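Local coordinates for protein glycosyltransferase (Streptomyces halstedii, PDB 3WAD) that is a glycosyltransferase of the GT-B fold, with two Rossmann-like domains, each built on a parallel beta-sheet flanked by helices, at residues 32-37 / 113-118; 38-43 / 50-55; 3-8 / 18-23; 138-141 / 146-149. All coordinates share one frame; numbering follows the deposited sequence.

Interaction 1: 32-37 / 113-118; sequences HIASHP and ADLVAH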
loop_
_atom_site.group_PDB
_atom_site.type_symbol
_atom_site.label_atom_id
_atom_site.label_comp_id
_atom_site.label_asym_id
_atom_site.label_seq_id
_atom_site.Cartn_x
_atom_site.Cartn_y
_atom_site.Cartn_z
ATOM N N HIS B 32 9.311 -8.088 -0.392
ATOM C CA HIS B 32 8.526 -9.267 -0.126
ATOM C C HIS B 32 8.092 -9.293 1.360
ATOM O O HIS B 32 8.951 -9.108 2.277
ATOM C CB HIS B 32 9.330 -10.556 -0.446
ATOM C CG HIS B 32 9.511 -10.820 -1.917
ATOM N ND1 HIS B 32 10.346 -11.807 -2.392
ATOM C CD2 HIS B 32 8.963 -10.242 -3.009
ATOM C CE1 HIS B 32 10.282 -11.842 -3.710
ATOM N NE2 HIS B 32 9.479 -10.879 -4.110
ATOM N N ILE B 33 6.811 -9.591 1.613
ATOM C CA ILE B 33 6.349 -9.786 3.010
ATOM C C ILE B 33 6.146 -11.274 3.241
ATOM O O ILE B 33 5.199 -11.900 2.656
ATOM C CB ILE B 33 4.990 -8.997 3.392
ATOM C CG1 ILE B 33 4.993 -7.569 2.810
ATOM C CG2 ILE B 33 4.664 -9.109 4.943
ATOM C CD1 ILE B 33 6.125 -6.612 3.405
ATOM N N ALA B 34 6.997 -11.853 4.072
ATOM C CA ALA B 34 6.893 -13.286 4.278
ATOM C C ALA B 34 6.194 -13.460 5.590
ATOM O O ALA B 34 6.598 -12.838 6.579
ATOM C CB ALA B 34 8.341 -13.928 4.332
ATOM N N SER B 35 5.202 -14.354 5.628
ATOM C CA SER B 35 4.456 -14.633 6.835
ATOM C C SER B 35 3.793 -15.986 6.633
ATOM O O SER B 35 3.818 -16.544 5.485
ATOM C CB SER B 35 3.449 -13.479 7.089
ATOM O OG SER B 35 2.815 -13.510 8.365
ATOM N N HIS B 36 3.256 -16.563 7.703
ATOM C CA HIS B 36 2.437 -17.787 7.579
ATOM C C HIS B 36 1.270 -17.613 6.602
ATOM O O HIS B 36 0.815 -16.502 6.347
ATOM C CB HIS B 36 1.917 -18.300 8.931
ATOM C CG HIS B 36 2.947 -18.308 10.033
ATOM N ND1 HIS B 36 3.319 -17.169 10.713
ATOM C CD2 HIS B 36 3.640 -19.330 10.605
ATOM C CE1 HIS B 36 4.198 -17.473 11.646
ATOM N NE2 HIS B 36 4.403 -18.780 11.615
ATOM N N PRO B 37 0.806 -18.731 6.023
ATOM C CA PRO B 37 -0.251 -18.679 4.982
ATOM C C PRO B 37 -1.502 -17.952 5.443
ATOM O O PRO B 37 -2.113 -17.201 4.637
ATOM C CB PRO B 37 -0.532 -20.160 4.684
ATOM C CG PRO B 37 0.752 -20.887 5.041
ATOM C CD PRO B 37 1.419 -20.068 6.139
ATOM N N ALA B 113 12.738 -22.797 8.028
ATOM C CA ALA B 113 13.357 -23.442 6.838
ATOM C C ALA B 113 12.823 -22.805 5.503
ATOM O O ALA B 113 13.625 -22.344 4.575
ATOM C CB ALA B 113 13.164 -24.949 6.948
ATOM N N ASP B 114 11.497 -22.620 5.431
ATOM C CA ASP B 114 10.934 -21.905 4.260
ATOM C C ASP B 114 11.490 -20.554 4.128
ATOM O O ASP B 114 11.769 -20.128 3.011
ATOM C CB ASP B 114 9.391 -21.760 4.263
ATOM C CG ASP B 114 8.689 -23.072 4.055
ATOM O OD1 ASP B 114 9.381 -24.123 4.146
ATOM O OD2 ASP B 114 7.439 -23.068 3.840
ATOM N N LEU B 115 11.605 -19.788 5.218
ATOM C CA LEU B 115 12.192 -18.428 5.026
ATOM C C LEU B 115 13.709 -18.451 4.609
ATOM O O LEU B 115 14.145 -17.600 3.834
ATOM C CB LEU B 115 11.990 -17.489 6.248
ATOM C CG LEU B 115 12.352 -16.008 6.085
ATOM C CD1 LEU B 115 11.338 -15.276 5.166
ATOM C CD2 LEU B 115 12.343 -15.295 7.454
ATOM N N VAL B 116 14.496 -19.338 5.225
ATOM C CA VAL B 116 15.926 -19.511 4.787
ATOM C C VAL B 116 16.039 -19.868 3.271
ATOM O O VAL B 116 16.719 -19.170 2.500
ATOM C CB VAL B 116 16.646 -20.531 5.625
ATOM C CG1 VAL B 116 18.131 -20.647 5.142
ATOM C CG2 VAL B 116 16.625 -20.109 7.143
ATOM N N ALA B 117 15.294 -20.900 2.861
ATOM C CA ALA B 117 15.208 -21.280 1.440
ATOM C C ALA B 117 14.915 -20.116 0.542
ATOM O O ALA B 117 15.605 -19.971 -0.461
ATOM C CB ALA B 117 14.216 -22.408 1.196
ATOM N N HIS B 118 13.910 -19.269 0.876
ATOM C CA HIS B 118 13.614 -18.031 0.119
ATOM C C HIS B 118 14.740 -17.011 0.143
ATOM O O HIS B 118 15.006 -16.274 -0.863
ATOM C CB HIS B 118 12.320 -17.349 0.632
ATOM C CG HIS B 118 11.884 -16.184 -0.213
ATOM N ND1 HIS B 118 11.445 -16.349 -1.504
ATOM C CD2 HIS B 118 11.806 -14.853 0.040
ATOM C CE1 HIS B 118 11.145 -15.172 -2.025
ATOM N NE2 HIS B 118 11.359 -14.238 -1.109
#
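His32 and His118 join strand 30-35 to helix 109-122, one of the helices packed on the parallel sheet of the N-terminal Rossmann-like domain. With chi1 at -73°, CG of His32 lies beside the backbone N and the ring extends toward the helix; its ND1 meets NE2 of His118 in a 2.9 Å hydrogen bond. Either nitrogen could be the donor, and the bond is somewhat bent, at about 150°. The imidazoles touch at their edges without stacking, planes 37° apart and centroids 5.0 Å apart. Trp122, one helical turn beyond His118, stacks on His32 and also meets the His118 ring. The second subunit comes in here too, packing its Leu235 on His32 and its Arg240 on His118.

Two residues on, Ala34 turns its methyl to the same helix, and here the fit is tight: CB of Ala34 lies 3.4 Å from CD1 of Leu115, closer than usual for two carbons. Ser35 then points the other way, away from the helix, and its OG is hydrogen-bonded to Val7 O and to Asn39 ND2.

Interaction 2: 38-43 / 50-55; sequences DNVQAI and AVPVGN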
loop_
_atom_site.group_PDB
_atom_site.type_symbol
_atom_site.label_atom_id
_atom_site.label_comp_id
_atom_site.label_asym_id
_atom_site.label_seq_id
_atom_site.Cartn_x
_atom_site.Cartn_y
_atom_site.Cartn_z
ATOM N N ASP B 38 -1.855 -18.091 6.730
ATOM C CA ASP B 38 -3.015 -17.403 7.245
ATOM C C ASP B 38 -2.872 -15.889 7.324
ATOM O O ASP B 38 -3.837 -15.206 7.646
ATOM C CB ASP B 38 -3.539 -17.992 8.610
ATOM C CG ASP B 38 -2.473 -18.111 9.679
ATOM O OD1 ASP B 38 -1.270 -18.335 9.396
ATOM O OD2 ASP B 38 -2.849 -17.979 10.855
ATOM N N ASN B 39 -1.690 -15.336 7.050
ATOM C CA ASN B 39 -1.598 -13.875 7.055
ATOM C C ASN B 39 -1.649 -13.373 5.608
ATOM O O ASN B 39 -1.605 -12.196 5.397
ATOM C CB ASN B 39 -0.286 -13.367 7.724
ATOM C CG ASN B 39 -0.425 -11.977 8.355
ATOM O OD1 ASN B 39 -1.506 -11.507 8.628
ATOM N ND2 ASN B 39 0.715 -11.341 8.631
ATOM N N VAL B 40 -1.788 -14.252 4.622
ATOM C CA VAL B 40 -1.732 -13.795 3.238
ATOM C C VAL B 40 -2.851 -12.836 2.856
ATOM O O VAL B 40 -2.657 -11.795 2.225
ATOM C CB VAL B 40 -1.594 -14.985 2.260
ATOM C CG1 VAL B 40 -2.037 -14.567 0.786
ATOM C CG2 VAL B 40 -0.115 -15.549 2.294
ATOM N N GLN B 41 -4.056 -13.119 3.285
ATOM C CA GLN B 41 -5.096 -12.228 2.924
ATOM C C GLN B 41 -4.857 -10.795 3.457
ATOM O O GLN B 41 -5.217 -9.772 2.759
ATOM C CB GLN B 41 -6.442 -12.767 3.462
ATOM C CG GLN B 41 -7.615 -11.817 3.108
ATOM C CD GLN B 41 -7.788 -11.730 1.627
ATOM O OE1 GLN B 41 -7.830 -12.750 0.966
ATOM N NE2 GLN B 41 -7.860 -10.504 1.077
ATOM N N ALA B 42 -4.419 -10.702 4.710
ATOM C CA ALA B 42 -4.118 -9.414 5.325
ATOM C C ALA B 42 -2.984 -8.698 4.524
ATOM O O ALA B 42 -3.016 -7.477 4.383
ATOM C CB ALA B 42 -3.687 -9.566 6.796
ATOM N N ILE B 43 -1.981 -9.450 4.053
ATOM C CA ILE B 43 -0.896 -8.786 3.332
ATOM C C ILE B 43 -1.470 -8.250 2.030
ATOM O O ILE B 43 -1.184 -7.122 1.624
ATOM C CB ILE B 43 0.281 -9.746 3.036
ATOM C CG1 ILE B 43 0.999 -10.164 4.340
ATOM C CG2 ILE B 43 1.265 -9.026 2.094
ATOM C CD1 ILE B 43 1.761 -11.460 4.313
ATOM N N ALA B 50 2.877 -10.991 -0.835
ATOM C CA ALA B 50 2.989 -11.960 0.195
ATOM C C ALA B 50 3.804 -13.119 -0.287
ATOM O O ALA B 50 3.603 -13.634 -1.423
ATOM C CB ALA B 50 1.592 -12.449 0.580
ATOM N N VAL B 51 4.695 -13.600 0.596
ATOM C CA VAL B 51 5.464 -14.797 0.351
ATOM C C VAL B 51 5.160 -15.759 1.503
ATOM O O VAL B 51 5.684 -15.592 2.586
ATOM C CB VAL B 51 7.003 -14.429 0.262
ATOM C CG1 VAL B 51 7.880 -15.639 -0.043
ATOM C CG2 VAL B 51 7.204 -13.328 -0.756
ATOM N N PRO B 52 4.250 -16.718 1.288
ATOM C CA PRO B 52 3.819 -17.602 2.377
ATOM C C PRO B 52 4.959 -18.526 2.805
ATOM O O PRO B 52 5.670 -19.081 1.939
ATOM C CB PRO B 52 2.691 -18.444 1.768
ATOM C CG PRO B 52 2.295 -17.714 0.451
ATOM C CD PRO B 52 3.473 -16.866 0.034
ATOM N N VAL B 53 5.127 -18.711 4.121
ATOM C CA VAL B 53 6.213 -19.552 4.672
ATOM C C VAL B 53 5.670 -20.360 5.835
ATOM O O VAL B 53 4.892 -19.861 6.646
ATOM C CB VAL B 53 7.454 -18.656 5.074
ATOM C CG1 VAL B 53 8.218 -18.238 3.887
ATOM C CG2 VAL B 53 7.088 -17.358 5.885
ATOM N N GLY B 54 6.059 -21.622 5.959
ATOM C CA GLY B 54 5.549 -22.448 7.051
ATOM C C GLY B 54 4.071 -22.781 6.922
ATOM O O GLY B 54 3.490 -22.608 5.846
ATOM N N ASN B 55 3.471 -23.270 8.006
ATOM C CA ASN B 55 2.061 -23.735 8.035
ATOM C C ASN B 55 1.274 -22.677 8.741
ATOM O O ASN B 55 1.907 -21.842 9.405
ATOM C CB ASN B 55 1.909 -25.070 8.769
ATOM C CG ASN B 55 2.797 -26.208 8.150
ATOM O OD1 ASN B 55 3.618 -26.828 8.842
ATOM N ND2 ASN B 55 2.615 -26.474 6.867
#
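Val40 and Pro52 meet at an oblique angle, the valine pressing the end of one branch against the CG corner of the proline ring: CG2 of Val40 lies 3.7 Å from CG of Pro52. The same methyl also touches Ala50, two residues earlier on the strand, with CG2 of Val40 3.9 Å from CB of Ala50. That branch is the one anti to the carbonyl carbon and beside the backbone N (CG1 sits at chi1 160°), which aims it at the strand. The contact belongs to a beta-alpha-beta unit, in which strand 30-35 leads through helix 40-44 to strand 49-52, at the edge of this chain's sheet. One turn further along the helix, Ile43 comes at Ala50 from a second direction and lays CB, CG2 and CD1 against its methyl: CG2 of Ile43 is 3.8 Å from CB of Ala50, and CD1 of Ile43 is 3.9 Å from that same CB. Ile43 continues inward onto Ile33 and Leu14, while on the outer side Val234 of the second subunit packs on both Val40 and Pro52. At Ala50 a strand of that subunit pairs in parallel and continues this sheet into the other chain.

Interaction 3: 3-8 / 18-23; sequences VLMTVF and VPLAWA
Met5 reaches Ala21 by a chain that runs straight and then bends: CG lies anti to the carbonyl carbon (chi1 -53°), the second torsion is extended at -174°, and the third turns at 66°. The straight part carries the sulfur out from the strand to the helix, and the bend at the end lays the methyl along the helix surface. SD of Met5 therefore rests on Ala21, 3.7 Å from CB and 3.8 Å from CA of that residue. The small alanine side chain lets the sulfur come close to the backbone of the helix. Beyond the bend, CE of Met5 lies 4.0 Å from the backbone N of Ala21 and stretches toward Leu20, whose CD2 it approaches at 4.3 Å. That second touch is looser. It is made by the branch end of Leu20, since the side chain leaves the helix neither toward the strand nor away from it.

All three residues are buried and the contact is wholly apolar. Ile33 of the neighbouring strand touches both Met5 and Ala21, so the sulfur sits in a layer of hydrocarbon between sheet and helix. On another side of helix 18-27, Trp22 stacks on Trp22 of the second subunit, which places this helix at the dimer interface. Strand 2-6, the helices that follow it and strand 30-35 next to it in the sheet form the opening beta-alpha-beta arrangement of a Rossmann-like domain, here the N-terminal half of a GT-B glycosyltransferase.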
loop_
_atom_site.group_PDB
_atom_site.type_symbol
_atom_site.label_atom_id
_atom_site.label_comp_id
_atom_site.label_asym_id
_atom_site.label_seq_id
_atom_site.Cartn_x
_atom_site.Cartn_y
_atom_site.Cartn_z
ATOM N N VAL B 3 14.306 -6.306 -0.354
ATOM C CA VAL B 3 14.091 -6.326 1.106
ATOM C C VAL B 3 13.162 -7.457 1.456
ATOM O O VAL B 3 12.020 -7.517 1.004
ATOM C CB VAL B 3 13.464 -5.044 1.561
ATOM C CG1 VAL B 3 13.377 -4.986 3.191
ATOM C CG2 VAL B 3 14.195 -3.850 0.982
ATOM N N LEU B 4 13.638 -8.364 2.254
ATOM C CA LEU B 4 12.791 -9.410 2.747
ATOM C C LEU B 4 12.276 -9.003 4.161
ATOM O O LEU B 4 13.025 -8.976 5.128
ATOM C CB LEU B 4 13.552 -10.746 2.741
ATOM C CG LEU B 4 12.895 -11.975 3.318
ATOM C CD1 LEU B 4 11.568 -12.275 2.525
ATOM C CD2 LEU B 4 13.803 -13.225 3.384
ATOM N N MET B 5 10.992 -8.714 4.263
ATOM C CA MET B 5 10.367 -8.391 5.562
ATOM C C MET B 5 9.601 -9.566 6.062
ATOM O O MET B 5 8.948 -10.254 5.260
ATOM C CB MET B 5 9.417 -7.241 5.396
ATOM C CG MET B 5 10.138 -6.035 4.717
ATOM S SD MET B 5 9.109 -4.538 4.621
ATOM C CE MET B 5 8.896 -4.066 6.363
ATOM N N THR B 6 9.707 -9.861 7.364
ATOM C CA THR B 6 9.038 -11.037 7.822
ATOM C C THR B 6 8.270 -10.685 9.123
ATOM O O THR B 6 8.750 -9.921 9.945
ATOM C CB THR B 6 9.964 -12.212 7.906
ATOM O OG1 THR B 6 9.232 -13.387 8.314
ATOM C CG2 THR B 6 11.153 -11.936 8.875
ATOM N N VAL B 7 7.074 -11.228 9.262
ATOM C CA VAL B 7 6.275 -11.002 10.476
ATOM C C VAL B 7 5.466 -12.284 10.702
ATOM O O VAL B 7 4.992 -12.890 9.715
ATOM C CB VAL B 7 5.431 -9.689 10.369
ATOM C CG1 VAL B 7 4.466 -9.780 9.209
ATOM C CG2 VAL B 7 4.610 -9.441 11.649
ATOM N N PHE B 8 5.317 -12.736 11.964
ATOM C CA PHE B 8 4.422 -13.859 12.249
ATOM C C PHE B 8 2.942 -13.488 11.880
ATOM O O PHE B 8 2.640 -12.313 11.723
ATOM C CB PHE B 8 4.550 -14.409 13.692
ATOM C CG PHE B 8 3.942 -13.512 14.747
ATOM C CD1 PHE B 8 2.671 -13.804 15.277
ATOM C CD2 PHE B 8 4.575 -12.313 15.142
ATOM C CE1 PHE B 8 2.051 -12.903 16.245
ATOM C CE2 PHE B 8 4.012 -11.441 16.109
ATOM C CZ PHE B 8 2.760 -11.743 16.678
ATOM N N VAL B 18 3.494 -1.951 7.628
ATOM C CA VAL B 18 2.948 -1.716 6.312
ATOM C C VAL B 18 3.405 -0.398 5.657
ATOM O O VAL B 18 3.773 -0.418 4.516
ATOM C CB VAL B 18 1.388 -1.878 6.281
ATOM C CG1 VAL B 18 0.697 -1.068 5.126
ATOM C CG2 VAL B 18 1.024 -3.376 6.199
ATOM N N PRO B 19 3.303 0.731 6.358
ATOM C CA PRO B 19 3.759 2.035 5.848
ATOM C C PRO B 19 5.271 1.949 5.487
ATOM O O PRO B 19 5.651 2.331 4.397
ATOM C CB PRO B 19 3.453 2.980 7.023
ATOM C CG PRO B 19 2.162 2.279 7.679
ATOM C CD PRO B 19 2.655 0.866 7.692
ATOM N N LEU B 20 6.071 1.269 6.301
ATOM C CA LEU B 20 7.525 1.094 5.946
ATOM C C LEU B 20 7.738 0.218 4.670
ATOM O O LEU B 20 8.490 0.600 3.770
ATOM C CB LEU B 20 8.309 0.505 7.130
ATOM C CG LEU B 20 9.806 0.362 6.790
ATOM C CD1 LEU B 20 10.417 1.718 6.471
ATOM C CD2 LEU B 20 10.609 -0.351 7.780
ATOM N N ALA B 21 7.092 -0.932 4.578
ATOM C CA ALA B 21 6.988 -1.620 3.294
ATOM C C ALA B 21 6.645 -0.750 2.122
ATOM O O ALA B 21 7.350 -0.794 1.070
ATOM C CB ALA B 21 6.069 -2.831 3.357
ATOM N N TRP B 22 5.557 -0.008 2.222
ATOM C CA TRP B 22 5.202 0.845 1.116
ATOM C C TRP B 22 6.175 2.016 0.804
ATOM O O TRP B 22 6.343 2.342 -0.385
ATOM C CB TRP B 22 3.803 1.413 1.293
ATOM C CG TRP B 22 2.761 0.550 0.574
ATOM C CD1 TRP B 22 1.831 -0.303 1.158
ATOM C CD2 TRP B 22 2.566 0.432 -0.849
ATOM N NE1 TRP B 22 1.065 -0.910 0.176
ATOM C CE2 TRP B 22 1.514 -0.521 -1.056
ATOM C CE3 TRP B 22 3.176 1.031 -1.973
ATOM C CZ2 TRP B 22 1.013 -0.840 -2.334
ATOM C CZ3 TRP B 22 2.687 0.699 -3.265
ATOM C CH2 TRP B 22 1.596 -0.225 -3.425
ATOM N N ALA B 23 6.760 2.638 1.837
ATOM C CA ALA B 23 7.852 3.662 1.658
ATOM C C ALA B 23 9.012 3.039 0.877
ATOM O O ALA B 23 9.443 3.613 -0.122
ATOM C CB ALA B 23 8.339 4.245 2.993
#

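Interaction 4: 138-141 / 146-149; sequences IAAE and PHVR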
loop_
_atom_site.group_PDB
_atom_site.type_symbol
_atom_site.label_atom_id
_atom_site.label_comp_id
_atom_site.label_asym_id
_atom_site.label_seq_id
_atom_site.Cartn_x
_atom_site.Cartn_y
_atom_site.Cartn_z
ATOM N N ILE B 138 17.740 -15.601 11.499
ATOM C CA ILE B 138 18.306 -16.878 10.989
ATOM C C ILE B 138 18.452 -16.805 9.434
ATOM O O ILE B 138 19.597 -17.006 8.840
ATOM C CB ILE B 138 17.461 -18.068 11.428
ATOM C CG1 ILE B 138 17.320 -18.080 12.968
ATOM C CG2 ILE B 138 18.005 -19.431 10.929
ATOM C CD1 ILE B 138 18.672 -18.204 13.721
ATOM N N ALA B 139 17.333 -16.446 8.775
ATOM C CA ALA B 139 17.343 -16.362 7.321
ATOM C C ALA B 139 18.409 -15.352 6.831
ATOM O O ALA B 139 19.166 -15.680 5.892
ATOM C CB ALA B 139 15.969 -15.996 6.785
ATOM N N ALA B 140 18.501 -14.177 7.471
ATOM C CA ALA B 140 19.400 -13.096 7.063
ATOM C C ALA B 140 20.866 -13.467 7.113
ATOM O O ALA B 140 21.654 -12.967 6.288
ATOM C CB ALA B 140 19.225 -11.845 7.913
ATOM N N GLU B 141 21.202 -14.263 8.116
ATOM C CA GLU B 141 22.561 -14.625 8.412
ATOM C C GLU B 141 23.008 -15.828 7.577
ATOM O O GLU B 141 24.175 -16.161 7.535
ATOM C CB GLU B 141 22.669 -14.986 9.895
ATOM C CG GLU B 141 22.440 -13.742 10.750
ATOM C CD GLU B 141 23.698 -13.022 11.125
ATOM O OE1 GLU B 141 23.602 -12.024 11.908
ATOM O OE2 GLU B 141 24.780 -13.475 10.649
ATOM N N PRO B 146 22.599 -7.894 6.364
ATOM C CA PRO B 146 22.390 -7.135 7.533
ATOM C C PRO B 146 20.813 -7.210 7.790
ATOM O O PRO B 146 19.997 -7.334 6.816
ATOM C CB PRO B 146 22.767 -5.762 7.076
ATOM C CG PRO B 146 22.472 -5.790 5.506
ATOM C CD PRO B 146 22.868 -7.060 5.159
ATOM N N HIS B 147 20.387 -7.220 9.061
ATOM C CA HIS B 147 18.921 -7.327 9.362
ATOM C C HIS B 147 18.541 -6.314 10.428
ATOM O O HIS B 147 19.283 -6.089 11.406
ATOM C CB HIS B 147 18.530 -8.758 9.696
ATOM C CG HIS B 147 19.456 -9.410 10.669
ATOM N ND1 HIS B 147 19.243 -9.367 12.032
ATOM C CD2 HIS B 147 20.636 -10.054 10.492
ATOM C CE1 HIS B 147 20.235 -9.983 12.646
ATOM N NE2 HIS B 147 21.068 -10.446 11.734
ATOM N N VAL B 148 17.392 -5.689 10.230
ATOM C CA VAL B 148 16.904 -4.678 11.134
ATOM C C VAL B 148 15.725 -5.258 11.939
ATOM O O VAL B 148 14.698 -5.736 11.321
ATOM C CB VAL B 148 16.438 -3.492 10.357
ATOM C CG1 VAL B 148 15.784 -2.448 11.313
ATOM C CG2 VAL B 148 17.586 -2.881 9.614
ATOM N N ARG B 149 15.866 -5.252 13.277
ATOM C CA ARG B 149 14.801 -5.716 14.160
ATOM C C ARG B 149 13.783 -4.563 14.312
ATOM O O ARG B 149 14.123 -3.490 14.824
ATOM C CB ARG B 149 15.372 -6.281 15.486
ATOM C CG ARG B 149 14.282 -6.780 16.499
ATOM C CD ARG B 149 14.916 -7.315 17.753
ATOM N NE ARG B 149 15.620 -6.223 18.415
ATOM C CZ ARG B 149 15.290 -5.708 19.605
ATOM N NH1 ARG B 149 14.260 -6.212 20.310
ATOM N NH2 ARG B 149 15.982 -4.664 20.058
#
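Ala140 and His147 make the close-packed, buried part of this contact, while the partly exposed Glu141 reaches His147 from the outer side. On the tight side the methyl of Ala140 lies against CB and the CD2 side of the ring: its CB is 3.4 Å from CD2 and 3.6 Å from CB of His147, and it approaches the ring obliquely. His147 takes the crowded position, with CG between the backbone N and the carbonyl carbon (chi1 47°), which turns the imidazole toward Ala140 and Glu141.

The segments lie on the helix and second strand of the beta-alpha-beta unit formed by strand 126-130, helix 135-141 and strand 147-150. At the outer side the link is polar. NE2 of His147 donates to OE1 of Glu141 at 3.0 Å, and the bond is nearly straight at 169°. The oxygen lies in the plane of the ring, but the donor comes to it on the anti side, 26° out of the carboxylate plane; the carboxylate and the ring are steeply turned against each other. OE1 also has a weak hydrogen bond with Ser198 OG. At the far nitrogen, ND1 of His147 is hydrogen-bonded to the indole NE1 of Trp129, so both ring nitrogens are engaged and the rotation of the imidazole is fixed; the pattern would fit a neutral ring protonated at NE2.

Overall arrangement
All four contacts gather on the seven-stranded sheet of the N-terminal domain. Interactions 1 and 2 are the nearest pair, with centres about 9 Å apart, stitched together by the backbone hydrogen bond from Val51 N to Ile33 O at 2.7 Å. Interaction 3 joins interaction 1 through the next strand, by the backbone hydrogen bond from Ala34 N to Met5 O at 2.8 Å. Successive residues of strand 30-35 serve different layers: His32 and Ala34 face helix 109-122, while Ile33 faces helices 18-27 and 40-44. Interaction 4 meets interaction 1 helix to helix, Leu115 CG lying 3.7 Å from Ala139 CB. Interactions 1, 2 and 3 touch the second subunit; interaction 4 does not.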